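Local coordinates for protein putative hydrolase (Chloroflexus aurantiacus J-10-fl, PDB 3CMN) that is probably a metal-dependent hydrolase of the zincin-like metallopeptidase type, expected to cleave peptide bonds, although its substrate is not established, at residues W20-A23 / R24-L28; K121-G124 / V125-G128; G171-D174 / E175-R178; P281-N284 / Q285-Q289. All coordinates share one frame; numbering follows the deposited sequence.

Contact 1: W20-A23 / R24-L28; sequences WEQA and RQAAL
Gln22 and Ala26 lie one turn apart on helix 20-31, and their side chains just meet. Gln22 CG stands anti to the backbone N, and a bend at chi2 (59°) swings the amide along the helix, bringing NE2 to 4.2 Å from Ala26 CB. Alanine suits this spot because a single methyl leaves room for the amide, while the same CB rests 3.4 Å from Gln22 O. Arg24 starts out extended and bends at chi3; one face of its guanidinium is covered by Leu28 CD1, over its centre, and NH1 forms a salt bridge with Glu84 of helix 79-92. Trp20, in the first turn, packs its indole on neighbouring parts of the fold: NE1 binds Glu98, and the indole meets the ring of Phe94, their planes inclined, and touches Ile127 of helix 120-135. Beneath the side chains run the helical bonds, from Arg24 N to Trp20 O (2.9 Å), Gln25 N to Glu21 O (3.3 Å) and Ala27 N to Ala23 O (2.8 Å). Small Ala23 and Ala27 mark the buried face and long polar chains the outer one, the pattern of an amphipathic alpha-helix at its N-terminal end.

Contact 2: K121-G124 / V125-G128; sequences KLLG and VQIG
A side-chain-to-backbone contact between Gln126 and Leu122 marks one turn near the start of helix 120-135, a helix that packs against helix 20-31. Gln126 NE2 donates to Leu122 O at 2.7 Å, with an N-H...O angle of 160°. The oxygen lies almost in the plane of the amide, yet NE2 approaches it from above the carbonyl plane. Gln126 CG is placed beside its own backbone N (chi1 -61°), and the chain then runs extended, which carries the amide back along the helix. The same carbonyl receives only a weak bond from Gln126 N, at 3.4 Å, and the side chain thus supplements a stretched helical link. Glutamine fits this exposed place, being flexible enough to reach back to the carbonyl. Leu123 CD2 lies 4.3 Å from the NE2 atom of Gln126. Tighter bonds run on from Ile127 N to Leu123 O (2.9 Å) and from Gly128 N to Gly124 O (2.8 Å). Branched Ile127 is buried against Ile18 and Phe94. Gly124 and Gly128, four residues apart and without side chains, let Ala23 and Ala27 of helix 20-31 come close to their carbonyls: a GxxxG motif of close helix packing.

Contact 3: G171-D174 / E175-R178; sequences GLSD and EDFR
The start of helix 174-193 is capped by Ser173, whose OG accepts from Asp176 N in a weak but straight bond of 3.4 Å (N-H...O 166°). Serine suits an N-cap because its short hydroxyl, here anti to the backbone N (chi1 172°), can turn to an amide of the first turn that has no carbonyl partner. The cap's own carbonyl begins the regular bonding, Phe177 N donating to Ser173 O at 3.0 Å. A bridging water accepts from Glu175 N and meets Ser173 OG weakly. On the next carbonyl, Arg178 NH1 donates to Asp174 O at 3.2 Å, with the oxygen in the guanidinium plane. Asp174 OD2 instead lies over a face of that guanidinium, 3.6 Å from Arg178 NH1, the carboxylate and guanidinium planes only 17° apart; this salt bridge rests on charge alone. Each charge has a further partner, Arg44 for Asp174 and Glu160 for Arg178. A second water donates to Asp174 OD1 and Glu175 OE1, probably easing the closeness of like charges; Glu175 also pairs with Arg50, and Gln47 NE2 reaches Asp174 OD1. Before the cap, Leu172 CD1 touches Phe177 CD1 (4.2 Å), while Gly171, at positive phi, closes helix 160-169. A Schellman motif leading into a serine N-cap makes a compact helix-to-helix turn; the helix it opens carries an HExxH pattern like that of zincins, without metal here.

Contact 4: P281-N284 / Q285-Q289; sequences PSFN and QIEQQ
Phe283 and Glu287, one turn apart in the first turns of helix 283-307, form the first shell. Glu287 CG lies over the ring of Phe283 in a CH-pi contact, 4.2 Å from the centroid and off-centre, 30° from the ring normal. The carboxylate continues past the ring, its OE2 3.6 Å from Phe283 CZ, with ring and carboxylate planes inclined at 49°. The first torsion of Glu287 (chi1 -73°), with CG anti to the carbonyl carbon, brings that methylene over the ring; the bend at chi2 then sets the course of the carboxylate. The backbone bond from Glu287 N to Phe283 O, 3.0 Å, fixes the spacing of the pair. Beside them, Ile286 N donates to Ser282 O at 2.9 Å. Ser282 occupies the N-cap position, yet its hydroxyl makes no cap: OG rests 3.7 Å from Ile286 CD1 and is held by Asp176. On the exposed side a water donates to Pro281 O at 2.9 Å and also approaches Gln285 OE1, though too closely for that second distance to be trusted. Residue types follow these settings: proline sits in the short loop just before the N-cap, glutamine faces solvent, and isoleucine and phenylalanine are buried. Further out, helix 174-193 receives Ile286 against Trp180, and Phe283 packs on Asn273 and Arg277 of helix 248-279. Trp180 NE1 also donates to Glu287 OE2, positioning the carboxylate from outside. That side chain lies near, without touching, the unconfirmed HExxH pattern. The chemistry thus implies a carboxylate steered by aromatic contact along its carbon chain and an indole N-H at its end.

Overall arrangement
The four contacts form two pairs at distant places in the chain. Contacts 1 and 2, with centres about 8 Å apart, join helices 20-31 and 120-135 through small residues (Ala23 and Ala27 against Gly124 and Gly128) flanked by larger side chains; contacts 3 and 4, with centres about 9 Å apart, bring the starts of helices 174-193 and 283-307 together, chiefly through Asp176 with Ser282 and Leu172 with Ile286. Between the pairs the centres lie 33 to 39 Å apart. All four are partly buried, none wholly core. Contacts 1 and 2 are wholly helical, and backbone bonds dominate. Contacts 3 and 4 include the loop and N-cap before the helix, where hydroxyls, charges and waters bear more of the load.

Contact 1: W20-A23 / R24-L28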
ATOM      1  N   TRP A  20     -23.644   7.015   6.008  1.00 37.06           N
ATOM      2  CA  TRP A  20     -22.274   7.100   6.482  1.00 37.53           C
ATOM      3  C   TRP A  20     -22.081   7.414   7.956  1.00 37.62           C
ATOM      4  O   TRP A  20     -20.991   7.237   8.487  1.00 38.82           O
ATOM      5  CB  TRP A  20     -21.489   8.082   5.619  1.00 36.71           C
ATOM      6  CG  TRP A  20     -21.180   7.483   4.296  1.00 36.23           C
ATOM      7  CD1 TRP A  20     -21.783   7.762   3.100  1.00 36.11           C
ATOM      8  CD2 TRP A  20     -20.258   6.418   4.043  1.00 35.50           C
ATOM      9  NE1 TRP A  20     -21.296   6.930   2.121  1.00 35.87           N
ATOM     10  CE2 TRP A  20     -20.360   6.093   2.672  1.00 35.34           C
ATOM     11  CE3 TRP A  20     -19.359   5.701   4.841  1.00 34.75           C
ATOM     12  CZ2 TRP A  20     -19.596   5.083   2.083  1.00 34.71           C
ATOM     13  CZ3 TRP A  20     -18.600   4.696   4.254  1.00 34.87           C
ATOM     14  CH2 TRP A  20     -18.727   4.399   2.888  1.00 35.38           C
ATOM     15  N   GLU A  21     -23.122   7.873   8.630  1.00 39.34           N
ATOM     16  CA  GLU A  21     -22.968   8.151  10.044  1.00 40.97           C
ATOM     17  C   GLU A  21     -23.248   6.879  10.823  1.00 39.27           C
ATOM     18  O   GLU A  21     -22.801   6.714  11.954  1.00 40.53           O
ATOM     19  CB  GLU A  21     -23.868   9.310  10.461  1.00 45.57           C
ATOM     20  CG  GLU A  21     -23.067  10.617  10.494  1.00 53.13           C
ATOM     21  CD  GLU A  21     -23.919  11.865  10.372  1.00 56.75           C
ATOM     22  OE1 GLU A  21     -24.819  12.072  11.217  1.00 59.42           O
ATOM     23  OE2 GLU A  21     -23.676  12.644   9.423  1.00 59.63           O
ATOM     24  N   GLN A  22     -23.978   5.963  10.201  1.00 37.03           N
ATOM     25  CA  GLN A  22     -24.239   4.682  10.830  1.00 34.89           C
ATOM     26  C   GLN A  22     -22.941   3.904  10.632  1.00 32.11           C
ATOM     27  O   GLN A  22     -22.484   3.187  11.522  1.00 30.23           O
ATOM     28  CB  GLN A  22     -25.390   3.950  10.136  1.00 34.48           C
ATOM     29  CG  GLN A  22     -25.466   2.500  10.527  1.00 35.59           C
ATOM     30  CD  GLN A  22     -25.657   2.323  12.016  1.00 37.78           C
ATOM     31  OE1 GLN A  22     -26.724   2.626  12.550  1.00 38.10           O
ATOM     32  NE2 GLN A  22     -24.617   1.839  12.701  1.00 38.59           N
ATOM     33  N   ALA A  23     -22.358   4.069   9.448  1.00 29.45           N
ATOM     34  CA  ALA A  23     -21.107   3.419   9.099  1.00 28.07           C
ATOM     35  C   ALA A  23     -20.001   3.872  10.051  1.00 28.45           C
ATOM     36  O   ALA A  23     -19.262   3.053  10.598  1.00 28.85           O
ATOM     37  CB  ALA A  23     -20.736   3.747   7.662  1.00 28.43           C
ATOM     38  N   ARG A  24     -19.911   5.181  10.267  1.00 31.94           N
ATOM     39  CA  ARG A  24     -18.902   5.751  11.158  1.00 33.09           C
ATOM     40  C   ARG A  24     -18.995   5.148  12.550  1.00 32.96           C
ATOM     41  O   ARG A  24     -17.985   4.763  13.126  1.00 35.49           O
ATOM     42  CB  ARG A  24     -19.054   7.273  11.245  1.00 34.44           C
ATOM     43  CG  ARG A  24     -18.168   7.930  12.307  1.00 38.08           C
ATOM     44  CD  ARG A  24     -18.482   9.418  12.439  1.00 42.00           C
ATOM     45  NE  ARG A  24     -18.307   9.917  13.807  1.00 44.61           N
ATOM     46  CZ  ARG A  24     -17.130  10.211  14.351  1.00 46.28           C
ATOM     47  NH1 ARG A  24     -16.016  10.063  13.643  1.00 49.39           N
ATOM     48  NH2 ARG A  24     -17.059  10.650  15.603  1.00 46.79           N
ATOM     49  N   GLN A  25     -20.205   5.077  13.095  1.00 33.96           N
ATOM     50  CA  GLN A  25     -20.413   4.499  14.418  1.00 34.47           C
ATOM     51  C   GLN A  25     -20.048   3.033  14.470  1.00 32.62           C
ATOM     52  O   GLN A  25     -19.410   2.575  15.417  1.00 33.96           O
ATOM     53  CB  GLN A  25     -21.861   4.680  14.843  1.00 37.98           C
ATOM     54  CG  GLN A  25     -22.096   6.032  15.435  1.00 45.12           C
ATOM     55  CD  GLN A  25     -21.134   6.320  16.583  1.00 47.69           C
ATOM     56  OE1 GLN A  25     -21.082   5.577  17.568  1.00 50.85           O
ATOM     57  NE2 GLN A  25     -20.367   7.400  16.458  1.00 47.14           N
ATOM     58  N   ALA A  26     -20.450   2.299  13.443  1.00 31.93           N
ATOM     59  CA  ALA A  26     -20.159   0.874  13.346  1.00 30.65           C
ATOM     60  C   ALA A  26     -18.647   0.643  13.307  1.00 29.72           C
ATOM     61  O   ALA A  26     -18.140  -0.288  13.933  1.00 31.35           O
ATOM     62  CB  ALA A  26     -20.812   0.294  12.086  1.00 27.66           C
ATOM     63  N   ALA A  27     -17.942   1.481  12.549  1.00 27.43           N
ATOM     64  CA  ALA A  27     -16.492   1.376  12.423  1.00 25.86           C
ATOM     65  C   ALA A  27     -15.811   1.660  13.750  1.00 25.50           C
ATOM     66  O   ALA A  27     -14.944   0.908  14.184  1.00 25.86           O
ATOM     67  CB  ALA A  27     -15.980   2.352  11.359  1.00 24.25           C
ATOM     68  N   LEU A  28     -16.203   2.759  14.383  1.00 25.51           N
ATOM     69  CA  LEU A  28     -15.636   3.145  15.672  1.00 27.38           C
ATOM     70  C   LEU A  28     -15.776   2.061  16.730  1.00 29.19           C
ATOM     71  O   LEU A  28     -14.851   1.810  17.507  1.00 29.70           O
ATOM     72  CB  LEU A  28     -16.295   4.430  16.175  1.00 26.42           C
ATOM     73  CG  LEU A  28     -15.824   5.690  15.444  1.00 26.89           C
ATOM     74  CD1 LEU A  28     -16.709   6.885  15.831  1.00 26.80           C
ATOM     75  CD2 LEU A  28     -14.367   5.965  15.827  1.00 25.70           C
TER

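Contact 2: K121-G124 / V125-G128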
ATOM      1  N   LYS A 121     -29.008   2.081   6.131  1.00 37.80           N
ATOM      2  CA  LYS A 121     -28.508   1.927   7.486  1.00 37.84           C
ATOM      3  C   LYS A 121     -27.804   0.578   7.588  1.00 36.47           C
ATOM      4  O   LYS A 121     -26.694   0.473   8.128  1.00 36.25           O
ATOM      5  CB  LYS A 121     -29.682   1.982   8.465  1.00 38.61           C
ATOM      6  CG  LYS A 121     -29.521   2.964   9.613  1.00 40.87           C
ATOM      7  CD  LYS A 121     -30.830   3.127  10.371  1.00 44.64           C
ATOM      8  CE  LYS A 121     -30.663   4.005  11.600  1.00 47.84           C
ATOM      9  NZ  LYS A 121     -30.136   5.353  11.251  1.00 48.99           N
ATOM     10  N   LEU A 122     -28.470  -0.448   7.060  1.00 34.09           N
ATOM     11  CA  LEU A 122     -27.949  -1.811   7.069  1.00 33.42           C
ATOM     12  C   LEU A 122     -26.725  -1.920   6.157  1.00 33.63           C
ATOM     13  O   LEU A 122     -25.881  -2.801   6.331  1.00 33.36           O
ATOM     14  CB  LEU A 122     -29.039  -2.794   6.640  1.00 31.39           C
ATOM     15  CG  LEU A 122     -30.234  -2.849   7.595  1.00 31.83           C
ATOM     16  CD1 LEU A 122     -31.357  -3.725   7.027  1.00 32.33           C
ATOM     17  CD2 LEU A 122     -29.769  -3.381   8.925  1.00 32.21           C
ATOM     18  N   LEU A 123     -26.638  -1.029   5.175  1.00 33.22           N
ATOM     19  CA  LEU A 123     -25.469  -1.007   4.305  1.00 34.23           C
ATOM     20  C   LEU A 123     -24.349  -0.368   5.126  1.00 32.86           C
ATOM     21  O   LEU A 123     -23.230  -0.870   5.166  1.00 33.84           O
ATOM     22  CB  LEU A 123     -25.727  -0.174   3.039  1.00 34.81           C
ATOM     23  CG  LEU A 123     -26.499  -0.847   1.896  1.00 35.77           C
ATOM     24  CD1 LEU A 123     -26.640   0.105   0.712  1.00 34.09           C
ATOM     25  CD2 LEU A 123     -25.763  -2.109   1.483  1.00 34.56           C
ATOM     26  N   GLY A 124     -24.675   0.739   5.789  1.00 32.89           N
ATOM     27  CA  GLY A 124     -23.703   1.438   6.612  1.00 32.61           C
ATOM     28  C   GLY A 124     -23.115   0.539   7.682  1.00 31.97           C
ATOM     29  O   GLY A 124     -21.922   0.603   7.969  1.00 32.37           O
ATOM     30  N   VAL A 125     -23.966  -0.286   8.287  1.00 32.34           N
ATOM     31  CA  VAL A 125     -23.530  -1.226   9.316  1.00 31.23           C
ATOM     32  C   VAL A 125     -22.466  -2.164   8.749  1.00 31.63           C
ATOM     33  O   VAL A 125     -21.427  -2.401   9.371  1.00 31.38           O
ATOM     34  CB  VAL A 125     -24.720  -2.088   9.834  1.00 31.14           C
ATOM     35  CG1 VAL A 125     -24.206  -3.271  10.631  1.00 29.65           C
ATOM     36  CG2 VAL A 125     -25.625  -1.253  10.716  1.00 31.80           C
ATOM     37  N   GLN A 126     -22.728  -2.690   7.557  1.00 31.45           N
ATOM     38  CA  GLN A 126     -21.806  -3.625   6.925  1.00 31.41           C
ATOM     39  C   GLN A 126     -20.483  -3.009   6.456  1.00 31.53           C
ATOM     40  O   GLN A 126     -19.417  -3.592   6.681  1.00 30.13           O
ATOM     41  CB  GLN A 126     -22.518  -4.331   5.778  1.00 30.32           C
ATOM     42  CG  GLN A 126     -23.723  -5.126   6.257  1.00 33.36           C
ATOM     43  CD  GLN A 126     -24.541  -5.709   5.115  1.00 35.10           C
ATOM     44  OE1 GLN A 126     -24.267  -6.810   4.638  1.00 34.20           O
ATOM     45  NE2 GLN A 126     -25.541  -4.961   4.664  1.00 34.32           N
ATOM     46  N   ILE A 127     -20.561  -1.838   5.823  1.00 32.00           N
ATOM     47  CA  ILE A 127     -19.382  -1.130   5.330  1.00 32.44           C
ATOM     48  C   ILE A 127     -18.574  -0.613   6.520  1.00 32.88           C
ATOM     49  O   ILE A 127     -17.347  -0.708   6.536  1.00 34.57           O
ATOM     50  CB  ILE A 127     -19.779   0.071   4.440  1.00 32.41           C
ATOM     51  CG1 ILE A 127     -20.613  -0.415   3.249  1.00 33.12           C
ATOM     52  CG2 ILE A 127     -18.527   0.801   3.958  1.00 33.32           C
ATOM     53  CD1 ILE A 127     -21.167   0.706   2.385  1.00 32.04           C
ATOM     54  N   GLY A 128     -19.277  -0.063   7.506  1.00 32.13           N
ATOM     55  CA  GLY A 128     -18.622   0.447   8.693  1.00 32.79           C
ATOM     56  C   GLY A 128     -17.981  -0.693   9.451  1.00 32.61           C
ATOM     57  O   GLY A 128     -16.874  -0.574   9.971  1.00 34.97           O
TER

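Contact 3: G171-D174 / E175-R178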
ATOM      1  N   GLY A 171       7.063 -12.294  17.975  1.00 39.97           N
ATOM      2  CA  GLY A 171       8.310 -12.373  18.712  1.00 38.06           C
ATOM      3  C   GLY A 171       9.431 -11.639  18.002  1.00 38.45           C
ATOM      4  O   GLY A 171      10.565 -12.116  17.926  1.00 38.20           O
ATOM      5  N   LEU A 172       9.125 -10.458  17.483  1.00 38.11           N
ATOM      6  CA  LEU A 172      10.133  -9.695  16.773  1.00 35.79           C
ATOM      7  C   LEU A 172      10.698  -8.584  17.627  1.00 35.91           C
ATOM      8  O   LEU A 172      10.190  -8.288  18.706  1.00 34.82           O
ATOM      9  CB  LEU A 172       9.555  -9.131  15.473  1.00 36.29           C
ATOM     10  CG  LEU A 172       9.312 -10.165  14.369  1.00 36.91           C
ATOM     11  CD1 LEU A 172       8.437  -9.587  13.289  1.00 36.69           C
ATOM     12  CD2 LEU A 172      10.648 -10.604  13.790  1.00 37.97           C
ATOM     13  N   SER A 173      11.773  -7.996  17.120  1.00 35.33           N
ATOM     14  CA  SER A 173      12.490  -6.909  17.758  1.00 36.90           C
ATOM     15  C   SER A 173      11.738  -5.571  17.624  1.00 37.64           C
ATOM     16  O   SER A 173      11.276  -5.208  16.546  1.00 38.74           O
ATOM     17  CB  SER A 173      13.878  -6.802  17.113  1.00 37.98           C
ATOM     18  OG  SER A 173      14.581  -5.649  17.543  1.00 41.15           O
ATOM     19  N   ASP A 174      11.622  -4.842  18.726  1.00 36.86           N
ATOM     20  CA  ASP A 174      10.940  -3.559  18.726  1.00 35.97           C
ATOM     21  C   ASP A 174      11.559  -2.635  17.682  1.00 35.65           C
ATOM     22  O   ASP A 174      10.887  -2.164  16.772  1.00 35.94           O
ATOM     23  CB  ASP A 174      11.052  -2.932  20.120  1.00 35.51           C
ATOM     24  CG  ASP A 174      10.443  -1.542  20.204  1.00 35.22           C
ATOM     25  OD1 ASP A 174      10.884  -0.638  19.470  1.00 37.65           O
ATOM     26  OD2 ASP A 174       9.522  -1.346  21.026  1.00 39.10           O
ATOM     27  N   GLU A 175      12.851  -2.380  17.820  1.00 35.54           N
ATOM     28  CA  GLU A 175      13.560  -1.497  16.909  1.00 35.32           C
ATOM     29  C   GLU A 175      13.569  -1.966  15.460  1.00 34.82           C
ATOM     30  O   GLU A 175      13.249  -1.212  14.545  1.00 34.22           O
ATOM     31  CB  GLU A 175      15.001  -1.326  17.391  1.00 34.52           C
ATOM     32  CG  GLU A 175      15.843  -0.349  16.594  1.00 32.66           C
ATOM     33  CD  GLU A 175      15.488   1.105  16.855  1.00 34.96           C
ATOM     34  OE1 GLU A 175      14.709   1.392  17.796  1.00 35.41           O
ATOM     35  OE2 GLU A 175      16.003   1.974  16.115  1.00 35.00           O
ATOM     36  N   ASP A 176      13.948  -3.216  15.247  1.00 35.99           N
ATOM     37  CA  ASP A 176      14.040  -3.749  13.894  1.00 36.65           C
ATOM     38  C   ASP A 176      12.731  -3.781  13.114  1.00 35.91           C
ATOM     39  O   ASP A 176      12.697  -3.423  11.928  1.00 35.17           O
ATOM     40  CB  ASP A 176      14.673  -5.139  13.935  1.00 37.65           C
ATOM     41  CG  ASP A 176      16.163  -5.083  14.205  1.00 40.52           C
ATOM     42  OD1 ASP A 176      16.632  -4.093  14.808  1.00 42.30           O
ATOM     43  OD2 ASP A 176      16.871  -6.035  13.824  1.00 42.95           O
ATOM     44  N   PHE A 177      11.654  -4.206  13.767  1.00 34.39           N
ATOM     45  CA  PHE A 177      10.370  -4.265  13.092  1.00 34.35           C
ATOM     46  C   PHE A 177       9.856  -2.879  12.699  1.00 34.56           C
ATOM     47  O   PHE A 177       9.340  -2.693  11.602  1.00 35.70           O
ATOM     48  CB  PHE A 177       9.334  -4.965  13.956  1.00 34.18           C
ATOM     49  CG  PHE A 177       8.008  -5.132  13.281  1.00 36.11           C
ATOM     50  CD1 PHE A 177       7.929  -5.659  11.987  1.00 38.16           C
ATOM     51  CD2 PHE A 177       6.839  -4.775  13.932  1.00 37.98           C
ATOM     52  CE1 PHE A 177       6.696  -5.829  11.351  1.00 37.59           C
ATOM     53  CE2 PHE A 177       5.599  -4.937  13.313  1.00 39.21           C
ATOM     54  CZ  PHE A 177       5.531  -5.468  12.013  1.00 40.20           C
ATOM     55  N   ARG A 178      10.008  -1.902  13.585  1.00 32.72           N
ATOM     56  CA  ARG A 178       9.542  -0.560  13.279  1.00 31.23           C
ATOM     57  C   ARG A 178      10.390   0.146  12.228  1.00 30.97           C
ATOM     58  O   ARG A 178       9.905   1.039  11.542  1.00 31.82           O
ATOM     59  CB  ARG A 178       9.432   0.264  14.564  1.00 29.89           C
ATOM     60  CG  ARG A 178       8.252  -0.172  15.397  1.00 28.54           C
ATOM     61  CD  ARG A 178       8.182   0.568  16.697  1.00 31.27           C
ATOM     62  NE  ARG A 178       7.041   0.119  17.484  1.00 31.59           N
ATOM     63  CZ  ARG A 178       6.942  -1.079  18.043  1.00 31.07           C
ATOM     64  NH1 ARG A 178       7.922  -1.964  17.909  1.00 31.98           N
ATOM     65  NH2 ARG A 178       5.859  -1.387  18.739  1.00 33.23           N
TER
HETATM   66  O   HOH W   1      14.476  -3.376  19.987  1.00 31.58           O
HETATM   67  O   HOH W   2      13.094   0.591  20.075  1.00 39.91           O

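Contact 4: P281-N284 / Q285-Q289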
ATOM      1  N   PRO A 281      19.534  -6.497  11.330  1.00 47.44           N
ATOM      2  CA  PRO A 281      20.115  -7.803  11.658  1.00 47.43           C
ATOM      3  C   PRO A 281      19.088  -8.937  11.733  1.00 47.02           C
ATOM      4  O   PRO A 281      19.415 -10.094  11.472  1.00 46.33           O
ATOM      5  CB  PRO A 281      20.834  -7.548  12.993  1.00 47.28           C
ATOM      6  CG  PRO A 281      20.177  -6.294  13.534  1.00 48.80           C
ATOM      7  CD  PRO A 281      19.955  -5.475  12.303  1.00 47.34           C
ATOM      8  N   SER A 282      17.848  -8.606  12.076  1.00 47.56           N
ATOM      9  CA  SER A 282      16.790  -9.610  12.167  1.00 47.29           C
ATOM     10  C   SER A 282      15.983  -9.685  10.876  1.00 47.34           C
ATOM     11  O   SER A 282      14.948 -10.352  10.822  1.00 47.41           O
ATOM     12  CB  SER A 282      15.856  -9.302  13.344  1.00 48.19           C
ATOM     13  OG  SER A 282      15.326  -7.989  13.265  1.00 49.24           O
ATOM     14  N   PHE A 283      16.476  -9.020   9.833  1.00 47.58           N
ATOM     15  CA  PHE A 283      15.805  -8.987   8.537  1.00 48.89           C
ATOM     16  C   PHE A 283      15.244 -10.332   8.079  1.00 49.75           C
ATOM     17  O   PHE A 283      14.056 -10.442   7.770  1.00 49.53           O
ATOM     18  CB  PHE A 283      16.747  -8.458   7.456  1.00 50.01           C
ATOM     19  CG  PHE A 283      16.044  -8.073   6.180  1.00 51.57           C
ATOM     20  CD1 PHE A 283      15.439  -6.820   6.056  1.00 52.32           C
ATOM     21  CD2 PHE A 283      15.961  -8.966   5.112  1.00 51.98           C
ATOM     22  CE1 PHE A 283      14.763  -6.459   4.886  1.00 52.48           C
ATOM     23  CE2 PHE A 283      15.288  -8.619   3.935  1.00 52.34           C
ATOM     24  CZ  PHE A 283      14.689  -7.363   3.823  1.00 52.48           C
ATOM     25  N   ASN A 284      16.094 -11.350   8.016  1.00 51.04           N
ATOM     26  CA  ASN A 284      15.634 -12.662   7.583  1.00 52.33           C
ATOM     27  C   ASN A 284      14.513 -13.124   8.500  1.00 51.75           C
ATOM     28  O   ASN A 284      13.491 -13.629   8.025  1.00 51.62           O
ATOM     29  CB  ASN A 284      16.788 -13.667   7.589  1.00 54.68           C
ATOM     30  CG  ASN A 284      17.852 -13.339   6.549  1.00 57.46           C
ATOM     31  OD1 ASN A 284      17.563 -13.243   5.356  1.00 59.03           O
ATOM     32  ND2 ASN A 284      19.088 -13.160   6.999  1.00 60.03           N
ATOM     33  N   GLN A 285      14.698 -12.930   9.805  1.00 50.73           N
ATOM     34  CA  GLN A 285      13.701 -13.313  10.801  1.00 50.21           C
ATOM     35  C   GLN A 285      12.329 -12.705  10.494  1.00 49.28           C
ATOM     36  O   GLN A 285      11.313 -13.412  10.457  1.00 49.14           O
ATOM     37  CB  GLN A 285      14.139 -12.847  12.197  1.00 50.80           C
ATOM     38  CG  GLN A 285      15.145 -13.754  12.916  1.00 53.28           C
ATOM     39  CD  GLN A 285      16.514 -13.788  12.254  1.00 53.80           C
ATOM     40  OE1 GLN A 285      17.126 -12.748  12.020  1.00 52.92           O
ATOM     41  NE2 GLN A 285      17.003 -14.991  11.960  1.00 54.08           N
ATOM     42  N   ILE A 286      12.316 -11.391  10.280  1.00 48.09           N
ATOM     43  CA  ILE A 286      11.083 -10.657   9.999  1.00 46.97           C
ATOM     44  C   ILE A 286      10.392 -11.158   8.741  1.00 47.67           C
ATOM     45  O   ILE A 286       9.225 -11.553   8.784  1.00 45.80           O
ATOM     46  CB  ILE A 286      11.355  -9.134   9.859  1.00 44.70           C
ATOM     47  CG1 ILE A 286      11.987  -8.598  11.144  1.00 42.57           C
ATOM     48  CG2 ILE A 286      10.058  -8.389   9.582  1.00 42.53           C
ATOM     49  CD1 ILE A 286      12.454  -7.171  11.035  1.00 41.30           C
ATOM     50  N   GLU A 287      11.113 -11.139   7.625  1.00 49.73           N
ATOM     51  CA  GLU A 287      10.553 -11.599   6.363  1.00 52.51           C
ATOM     52  C   GLU A 287       9.868 -12.944   6.561  1.00 53.05           C
ATOM     53  O   GLU A 287       8.782 -13.178   6.031  1.00 53.41           O
ATOM     54  CB  GLU A 287      11.647 -11.712   5.298  1.00 53.74           C
ATOM     55  CG  GLU A 287      12.168 -10.371   4.765  1.00 56.75           C
ATOM     56  CD  GLU A 287      11.049  -9.428   4.315  1.00 58.92           C
ATOM     57  OE1 GLU A 287       9.976  -9.915   3.896  1.00 58.95           O
ATOM     58  OE2 GLU A 287      11.245  -8.194   4.366  1.00 59.89           O
ATOM     59  N   GLN A 288      10.495 -13.814   7.350  1.00 54.21           N
ATOM     60  CA  GLN A 288       9.941 -15.137   7.638  1.00 54.50           C
ATOM     61  C   GLN A 288       8.626 -15.017   8.392  1.00 53.22           C
ATOM     62  O   GLN A 288       7.590 -15.519   7.951  1.00 52.53           O
ATOM     63  CB  GLN A 288      10.909 -15.947   8.495  1.00 56.82           C
ATOM     64  CG  GLN A 288      12.256 -16.178   7.865  1.00 60.92           C
ATOM     65  CD  GLN A 288      13.214 -16.843   8.823  1.00 63.82           C
ATOM     66  OE1 GLN A 288      12.955 -17.944   9.312  1.00 64.83           O
ATOM     67  NE2 GLN A 288      14.328 -16.174   9.107  1.00 65.82           N
ATOM     68  N   GLN A 289       8.689 -14.352   9.542  1.00 51.85           N
ATOM     69  CA  GLN A 289       7.532 -14.147  10.412  1.00 51.42           C
ATOM     70  C   GLN A 289       6.374 -13.359   9.798  1.00 49.99           C
ATOM     71  O   GLN A 289       5.206 -13.694   9.987  1.00 49.27           O
ATOM     72  CB  GLN A 289       7.982 -13.433  11.693  1.00 51.38           C
ATOM     73  CG  GLN A 289       8.859 -14.273  12.590  1.00 51.39           C
ATOM     74  CD  GLN A 289       8.102 -15.435  13.188  1.00 50.93           C
ATOM     75  OE1 GLN A 289       7.252 -15.254  14.061  1.00 52.23           O
ATOM     76  NE2 GLN A 289       8.394 -16.635  12.716  1.00 50.03           N
TER
HETATM   77  O   HOH W   3      19.230 -12.865  10.815  1.00 56.02           O